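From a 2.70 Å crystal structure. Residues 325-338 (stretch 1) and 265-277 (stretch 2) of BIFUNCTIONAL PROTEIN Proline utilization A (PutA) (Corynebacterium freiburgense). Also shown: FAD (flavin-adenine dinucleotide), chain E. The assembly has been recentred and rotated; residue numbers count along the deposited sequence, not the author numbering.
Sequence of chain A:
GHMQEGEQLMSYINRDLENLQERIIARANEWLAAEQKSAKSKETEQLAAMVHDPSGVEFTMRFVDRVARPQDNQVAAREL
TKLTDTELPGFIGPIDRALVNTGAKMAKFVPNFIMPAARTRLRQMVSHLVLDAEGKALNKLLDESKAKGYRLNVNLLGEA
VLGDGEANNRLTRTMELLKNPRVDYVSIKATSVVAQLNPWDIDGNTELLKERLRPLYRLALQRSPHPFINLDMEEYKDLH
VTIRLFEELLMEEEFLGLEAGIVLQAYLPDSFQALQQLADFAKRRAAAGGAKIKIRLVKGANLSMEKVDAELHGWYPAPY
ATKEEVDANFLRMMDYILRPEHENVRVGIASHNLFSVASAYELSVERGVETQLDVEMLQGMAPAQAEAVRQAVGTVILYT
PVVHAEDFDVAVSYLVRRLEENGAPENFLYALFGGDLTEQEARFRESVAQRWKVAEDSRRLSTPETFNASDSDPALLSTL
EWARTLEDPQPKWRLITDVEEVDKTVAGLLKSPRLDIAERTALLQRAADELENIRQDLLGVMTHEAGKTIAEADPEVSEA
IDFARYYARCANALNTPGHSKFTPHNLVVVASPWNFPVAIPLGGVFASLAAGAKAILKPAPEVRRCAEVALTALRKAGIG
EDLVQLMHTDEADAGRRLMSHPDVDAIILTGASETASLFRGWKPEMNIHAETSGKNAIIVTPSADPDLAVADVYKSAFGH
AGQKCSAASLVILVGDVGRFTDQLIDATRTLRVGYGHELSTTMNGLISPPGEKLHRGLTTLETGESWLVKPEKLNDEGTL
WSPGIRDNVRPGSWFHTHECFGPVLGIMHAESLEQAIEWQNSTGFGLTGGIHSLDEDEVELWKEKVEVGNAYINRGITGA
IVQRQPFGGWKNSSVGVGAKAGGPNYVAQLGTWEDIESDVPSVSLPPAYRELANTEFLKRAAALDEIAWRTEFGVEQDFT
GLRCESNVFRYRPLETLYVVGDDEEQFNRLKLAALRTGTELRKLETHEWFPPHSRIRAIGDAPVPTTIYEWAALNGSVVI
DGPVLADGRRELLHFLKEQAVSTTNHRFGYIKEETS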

# COMPACT_ATOMS: atom_id res chain seq x y z
N GLU A 325 -25.91 3.11 -14.43
CA GLU A 325 -26.38 2.54 -13.18
C GLU A 325 -26.51 3.62 -12.11
O GLU A 325 -27.43 3.60 -11.29
CB GLU A 325 -25.43 1.43 -12.75
CG GLU A 325 -25.39 0.29 -13.74
CD GLU A 325 -24.24 -0.65 -13.48
OE1 GLU A 325 -23.13 -0.41 -14.01
OE2 GLU A 325 -24.45 -1.63 -12.74
N VAL A 326 -25.63 4.61 -12.15
CA VAL A 326 -25.65 5.69 -11.19
C VAL A 326 -26.89 6.53 -11.39
O VAL A 326 -27.61 6.86 -10.43
CB VAL A 326 -24.38 6.54 -11.34
CG1 VAL A 326 -24.44 7.68 -10.38
CG2 VAL A 326 -23.16 5.66 -11.13
N ASP A 327 -27.14 6.94 -12.63
CA ASP A 327 -28.35 7.70 -12.92
C ASP A 327 -29.59 6.94 -12.49
O ASP A 327 -30.54 7.52 -11.96
CB ASP A 327 -28.40 8.03 -14.40
CG ASP A 327 -27.45 9.13 -14.79
OD1 ASP A 327 -27.07 9.94 -13.91
OD2 ASP A 327 -27.13 9.22 -15.98
N ALA A 328 -29.58 5.61 -12.67
CA ALA A 328 -30.71 4.77 -12.31
C ALA A 328 -30.92 4.73 -10.81
O ALA A 328 -32.05 4.89 -10.32
CB ALA A 328 -30.51 3.35 -12.85
N ASN A 329 -29.85 4.47 -10.06
CA ASN A 329 -29.97 4.40 -8.61
C ASN A 329 -30.32 5.75 -8.01
O ASN A 329 -31.00 5.82 -6.98
CB ASN A 329 -28.66 3.86 -8.02
CG ASN A 329 -28.80 3.44 -6.56
OD1 ASN A 329 -29.80 2.83 -6.18
ND2 ASN A 329 -27.80 3.74 -5.75
N PHE A 330 -29.84 6.84 -8.61
CA PHE A 330 -30.25 8.16 -8.17
C PHE A 330 -31.76 8.30 -8.26
O PHE A 330 -32.41 8.81 -7.33
CB PHE A 330 -29.53 9.22 -9.02
CG PHE A 330 -29.46 10.58 -8.40
CD1 PHE A 330 -28.47 10.90 -7.49
CD2 PHE A 330 -30.38 11.57 -8.75
CE1 PHE A 330 -28.41 12.18 -6.94
CE2 PHE A 330 -30.32 12.84 -8.20
CZ PHE A 330 -29.33 13.15 -7.31
N LEU A 331 -32.36 7.81 -9.34
CA LEU A 331 -33.81 7.84 -9.45
C LEU A 331 -34.47 6.86 -8.49
O LEU A 331 -35.55 7.14 -7.97
CB LEU A 331 -34.24 7.56 -10.89
CG LEU A 331 -33.81 8.55 -11.96
CD1 LEU A 331 -34.00 7.92 -13.31
CD2 LEU A 331 -34.69 9.75 -11.92
N ARG A 332 -33.86 5.69 -8.26
CA ARG A 332 -34.47 4.74 -7.33
C ARG A 332 -34.49 5.30 -5.91
O ARG A 332 -35.51 5.18 -5.21
CB ARG A 332 -33.75 3.39 -7.34
CG ARG A 332 -34.33 2.40 -6.33
CD ARG A 332 -33.70 1.00 -6.43
NE ARG A 332 -32.24 1.07 -6.30
CZ ARG A 332 -31.41 0.02 -6.26
NH1 ARG A 332 -31.87 -1.21 -6.32
NH2 ARG A 332 -30.10 0.22 -6.15
N MET A 333 -33.40 5.92 -5.47
CA MET A 333 -33.38 6.42 -4.11
C MET A 333 -34.34 7.59 -3.93
O MET A 333 -35.03 7.69 -2.90
CB MET A 333 -31.96 6.81 -3.70
CG MET A 333 -31.01 5.63 -3.73
SD MET A 333 -29.56 5.86 -2.68
CE MET A 333 -28.87 7.31 -3.39
N MET A 334 -34.41 8.47 -4.92
CA MET A 334 -35.39 9.54 -4.92
C MET A 334 -36.81 8.99 -4.83
O MET A 334 -37.60 9.39 -3.96
CB MET A 334 -35.20 10.34 -6.20
CG MET A 334 -36.01 11.52 -6.42
SD MET A 334 -35.50 12.05 -8.05
CE MET A 334 -36.19 10.73 -8.99
N ASP A 335 -37.12 8.03 -5.70
CA ASP A 335 -38.42 7.39 -5.75
C ASP A 335 -38.85 6.86 -4.39
O ASP A 335 -40.00 7.01 -3.98
CB ASP A 335 -38.31 6.24 -6.75
CG ASP A 335 -39.63 5.83 -7.34
OD1 ASP A 335 -40.61 5.65 -6.59
OD2 ASP A 335 -39.64 5.66 -8.58
N TYR A 336 -37.93 6.20 -3.69
CA TYR A 336 -38.27 5.51 -2.45
C TYR A 336 -38.58 6.51 -1.33
O TYR A 336 -39.50 6.28 -0.53
CB TYR A 336 -37.10 4.61 -2.06
CG TYR A 336 -37.19 3.87 -0.73
CD1 TYR A 336 -36.93 4.51 0.48
CD2 TYR A 336 -37.46 2.51 -0.69
CE1 TYR A 336 -37.00 3.83 1.69
CE2 TYR A 336 -37.53 1.81 0.50
CZ TYR A 336 -37.30 2.47 1.69
OH TYR A 336 -37.36 1.76 2.88
N ILE A 337 -37.84 7.61 -1.28
CA ILE A 337 -37.78 8.42 -0.06
C ILE A 337 -38.80 9.55 -0.12
O ILE A 337 -39.28 10.01 0.92
CB ILE A 337 -36.34 8.94 0.15
CG1 ILE A 337 -36.06 9.24 1.62
CG2 ILE A 337 -36.05 10.15 -0.70
CD1 ILE A 337 -36.19 8.02 2.48
N LEU A 338 -39.15 10.00 -1.34
CA LEU A 338 -40.13 11.07 -1.52
C LEU A 338 -41.57 10.53 -1.53
O LEU A 338 -42.29 10.58 -2.53
CB LEU A 338 -39.83 11.84 -2.80
CG LEU A 338 -38.79 12.93 -2.65
CD1 LEU A 338 -38.66 13.64 -3.97
CD2 LEU A 338 -39.17 13.89 -1.53
PA FAD E . -24.00 14.10 -14.01
O1A FAD E . -23.18 14.32 -15.33
O2A FAD E . -25.38 13.67 -14.10
O5B FAD E . -23.50 13.10 -13.04
C5B FAD E . -22.11 12.83 -12.96
C4B FAD E . -21.89 11.72 -11.95
O4B FAD E . -22.14 10.47 -12.53
C3B FAD E . -20.49 11.66 -11.43
O3B FAD E . -20.18 12.55 -10.42
C2B FAD E . -20.39 10.25 -10.98
O2B FAD E . -20.78 10.10 -9.66
C1B FAD E . -21.26 9.52 -11.96
N9A FAD E . -20.50 8.86 -13.02
C8A FAD E . -20.01 9.46 -14.17
N7A FAD E . -19.34 8.54 -14.90
C5A FAD E . -19.37 7.29 -14.28
C6A FAD E . -18.87 6.02 -14.59
N6A FAD E . -18.09 5.73 -15.79
N1A FAD E . -19.10 5.01 -13.74
C2A FAD E . -19.81 5.22 -12.58
N3A FAD E . -20.31 6.45 -12.25
C4A FAD E . -20.11 7.49 -13.06
N1 FAD E . -20.09 14.39 -3.88
C2 FAD E . -19.73 13.50 -2.81
O2 FAD E . -19.11 12.31 -3.13
N3 FAD E . -19.96 13.87 -1.48
C4 FAD E . -20.58 15.09 -1.16
O4 FAD E . -20.81 15.43 0.16
C4X FAD E . -21.10 15.95 -2.26
N5 FAD E . -21.87 17.08 -2.02
C5X FAD E . -22.39 17.85 -3.07
C6 FAD E . -23.17 18.99 -2.84
C7 FAD E . -23.66 19.73 -3.91
C7M FAD E . -24.48 20.96 -3.69
C8 FAD E . -23.41 19.34 -5.20
C8M FAD E . -23.94 20.13 -6.35
C9 FAD E . -22.64 18.21 -5.45
C9A FAD E . -22.14 17.47 -4.39
N10 FAD E . -21.37 16.31 -4.68
C10 FAD E . -20.84 15.53 -3.63
C1' FAD E . -21.08 15.95 -6.08
C2' FAD E . -21.95 14.90 -6.72
O2' FAD E . -21.69 13.69 -6.11
C3' FAD E . -21.63 14.90 -8.23
O3' FAD E . -20.32 14.51 -8.38
C4' FAD E . -21.82 16.20 -9.01
O4' FAD E . -22.75 17.05 -8.45
C5' FAD E . -22.08 15.99 -10.52
O5' FAD E . -23.06 15.01 -10.86
P FAD E . -24.48 15.35 -11.56
O1P FAD E . -25.78 14.74 -10.91
O2P FAD E . -24.32 16.92 -11.65
O3P FAD E . -24.26 15.28 -13.16
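Stretch 2, residues 265-277: QAYLPDSFQALQQ

Phe272 is the centre of the contact. Its side chain (chi1 t, chi2 58°) points toward helix 325-337 and sits in a hole formed by Asn329, Arg332, Met333 and Tyr336. Its edge meets the face of Tyr336 in an offset edge-to-face pair, with ring planes at 90° and Phe272 CE1 3.8 Å from Tyr336 CD2. Arg332 covers one face of the Phe272 ring. The guanidinium stacks flat on it, planes at 8°, and Arg332 CD lies 4.0 Å from the Phe272 ring centroid, over the face.

One turn on, Leu275 (chi1 t, chi2 p) also points toward helix 325-337. Leu275 CD2 is 3.8 Å from Met333 CB, and Leu275 CD1 is 3.6 Å from Ile337 CD1. Helix 271-277 runs nearly parallel to helix 325-337, at 10°, with the axes 10.4 Å apart at closest approach.

Before this helix, two successive type I turns, Gln265 to Leu268 and Leu268 to Ser271, carry the chain past Val326 and Asn329. Ala266 CB packs 3.4 Å from Met333 CE and 3.7 Å from Phe330 CD1. Tyr267 CB lies 3.5 Å from Val326 CG2.

At the polar edge, Asn329 ND2 donates a nearly linear 2.7 Å hydrogen bond to Ala266 O. Asn329 OD1 accepts from Arg332 NH2 at 2.6 Å, linking this bond to the stacked guanidinium.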

# COMPACT_ATOMS: atom_id res chain seq x y z
N GLN A 265 -24.12 8.72 -1.33
CA GLN A 265 -23.64 8.74 -2.71
C GLN A 265 -24.37 7.65 -3.49
O GLN A 265 -24.16 6.45 -3.23
CB GLN A 265 -22.13 8.53 -2.77
CG GLN A 265 -21.40 9.15 -1.63
CD GLN A 265 -19.91 8.84 -1.63
OE1 GLN A 265 -19.48 7.83 -1.04
NE2 GLN A 265 -19.12 9.74 -2.18
N ALA A 266 -25.20 8.05 -4.45
CA ALA A 266 -25.97 7.10 -5.24
C ALA A 266 -25.11 6.19 -6.11
O ALA A 266 -25.61 5.14 -6.53
CB ALA A 266 -26.96 7.82 -6.16
N TYR A 267 -23.84 6.52 -6.39
CA TYR A 267 -23.08 5.57 -7.19
C TYR A 267 -22.65 4.35 -6.38
O TYR A 267 -22.10 3.40 -6.95
CB TYR A 267 -21.88 6.24 -7.90
CG TYR A 267 -20.68 6.71 -7.06
CD1 TYR A 267 -20.56 6.40 -5.71
CD2 TYR A 267 -19.67 7.47 -7.65
CE1 TYR A 267 -19.46 6.81 -4.97
CE2 TYR A 267 -18.58 7.90 -6.91
CZ TYR A 267 -18.47 7.57 -5.57
OH TYR A 267 -17.38 7.98 -4.83
N LEU A 268 -22.91 4.32 -5.09
CA LEU A 268 -22.71 3.11 -4.31
C LEU A 268 -23.99 2.29 -4.33
O LEU A 268 -25.00 2.74 -3.78
CB LEU A 268 -22.31 3.45 -2.90
CG LEU A 268 -21.03 4.27 -2.78
CD1 LEU A 268 -20.74 4.39 -1.33
CD2 LEU A 268 -19.88 3.55 -3.51
N PRO A 269 -24.00 1.12 -4.93
CA PRO A 269 -25.22 0.31 -4.91
C PRO A 269 -25.73 0.08 -3.49
O PRO A 269 -26.94 0.12 -3.26
CB PRO A 269 -24.80 -0.98 -5.61
CG PRO A 269 -23.32 -0.97 -5.58
CD PRO A 269 -22.91 0.45 -5.67
N ASP A 270 -24.84 -0.15 -2.52
CA ASP A 270 -25.31 -0.43 -1.18
C ASP A 270 -25.78 0.82 -0.43
O ASP A 270 -26.17 0.72 0.74
CB ASP A 270 -24.22 -1.18 -0.40
CG ASP A 270 -22.84 -0.56 -0.55
OD1 ASP A 270 -22.53 0.01 -1.62
OD2 ASP A 270 -22.04 -0.64 0.41
N SER A 271 -25.76 1.99 -1.06
CA SER A 271 -26.37 3.16 -0.45
C SER A 271 -27.89 3.10 -0.53
O SER A 271 -28.56 3.80 0.23
CB SER A 271 -25.86 4.46 -1.07
OG SER A 271 -26.44 4.71 -2.33
N PHE A 272 -28.45 2.28 -1.41
CA PHE A 272 -29.88 2.05 -1.35
C PHE A 272 -30.24 1.32 -0.06
O PHE A 272 -31.28 1.60 0.55
CB PHE A 272 -30.37 1.28 -2.58
CG PHE A 272 -31.84 0.94 -2.53
CD1 PHE A 272 -32.79 1.93 -2.42
CD2 PHE A 272 -32.26 -0.39 -2.57
CE1 PHE A 272 -34.14 1.62 -2.35
CE2 PHE A 272 -33.60 -0.70 -2.51
CZ PHE A 272 -34.54 0.31 -2.40
N GLN A 273 -29.41 0.37 0.38
CA GLN A 273 -29.66 -0.26 1.67
C GLN A 273 -29.45 0.74 2.80
O GLN A 273 -30.21 0.74 3.78
CB GLN A 273 -28.78 -1.48 1.82
CG GLN A 273 -29.12 -2.53 0.80
CD GLN A 273 -28.09 -3.63 0.71
OE1 GLN A 273 -26.94 -3.47 1.12
NE2 GLN A 273 -28.52 -4.79 0.20
N ALA A 274 -28.43 1.59 2.70
CA ALA A 274 -28.23 2.62 3.70
C ALA A 274 -29.44 3.53 3.82
O ALA A 274 -29.83 3.94 4.92
CB ALA A 274 -26.97 3.44 3.37
N LEU A 275 -30.06 3.88 2.69
CA LEU A 275 -31.23 4.75 2.72
C LEU A 275 -32.38 4.08 3.44
O LEU A 275 -33.03 4.70 4.28
CB LEU A 275 -31.64 5.11 1.29
CG LEU A 275 -32.91 5.95 1.16
CD1 LEU A 275 -32.69 7.28 1.84
CD2 LEU A 275 -33.37 6.14 -0.29
N GLN A 276 -32.62 2.80 3.17
CA GLN A 276 -33.71 2.11 3.84
C GLN A 276 -33.48 2.07 5.35
O GLN A 276 -34.41 2.28 6.14
CB GLN A 276 -33.89 0.71 3.28
CG GLN A 276 -34.40 0.70 1.87
CD GLN A 276 -34.58 -0.70 1.33
OE1 GLN A 276 -35.69 -1.21 1.26
NE2 GLN A 276 -33.48 -1.35 0.97
N GLN A 277 -32.25 1.81 5.76
CA GLN A 277 -31.99 1.76 7.19
C GLN A 277 -32.15 3.14 7.81
O GLN A 277 -32.71 3.27 8.91
CB GLN A 277 -30.60 1.20 7.44
CG GLN A 277 -30.33 0.82 8.87
CD GLN A 277 -30.01 2.06 9.70
OE1 GLN A 277 -29.60 3.08 9.15
NE2 GLN A 277 -30.17 1.97 11.02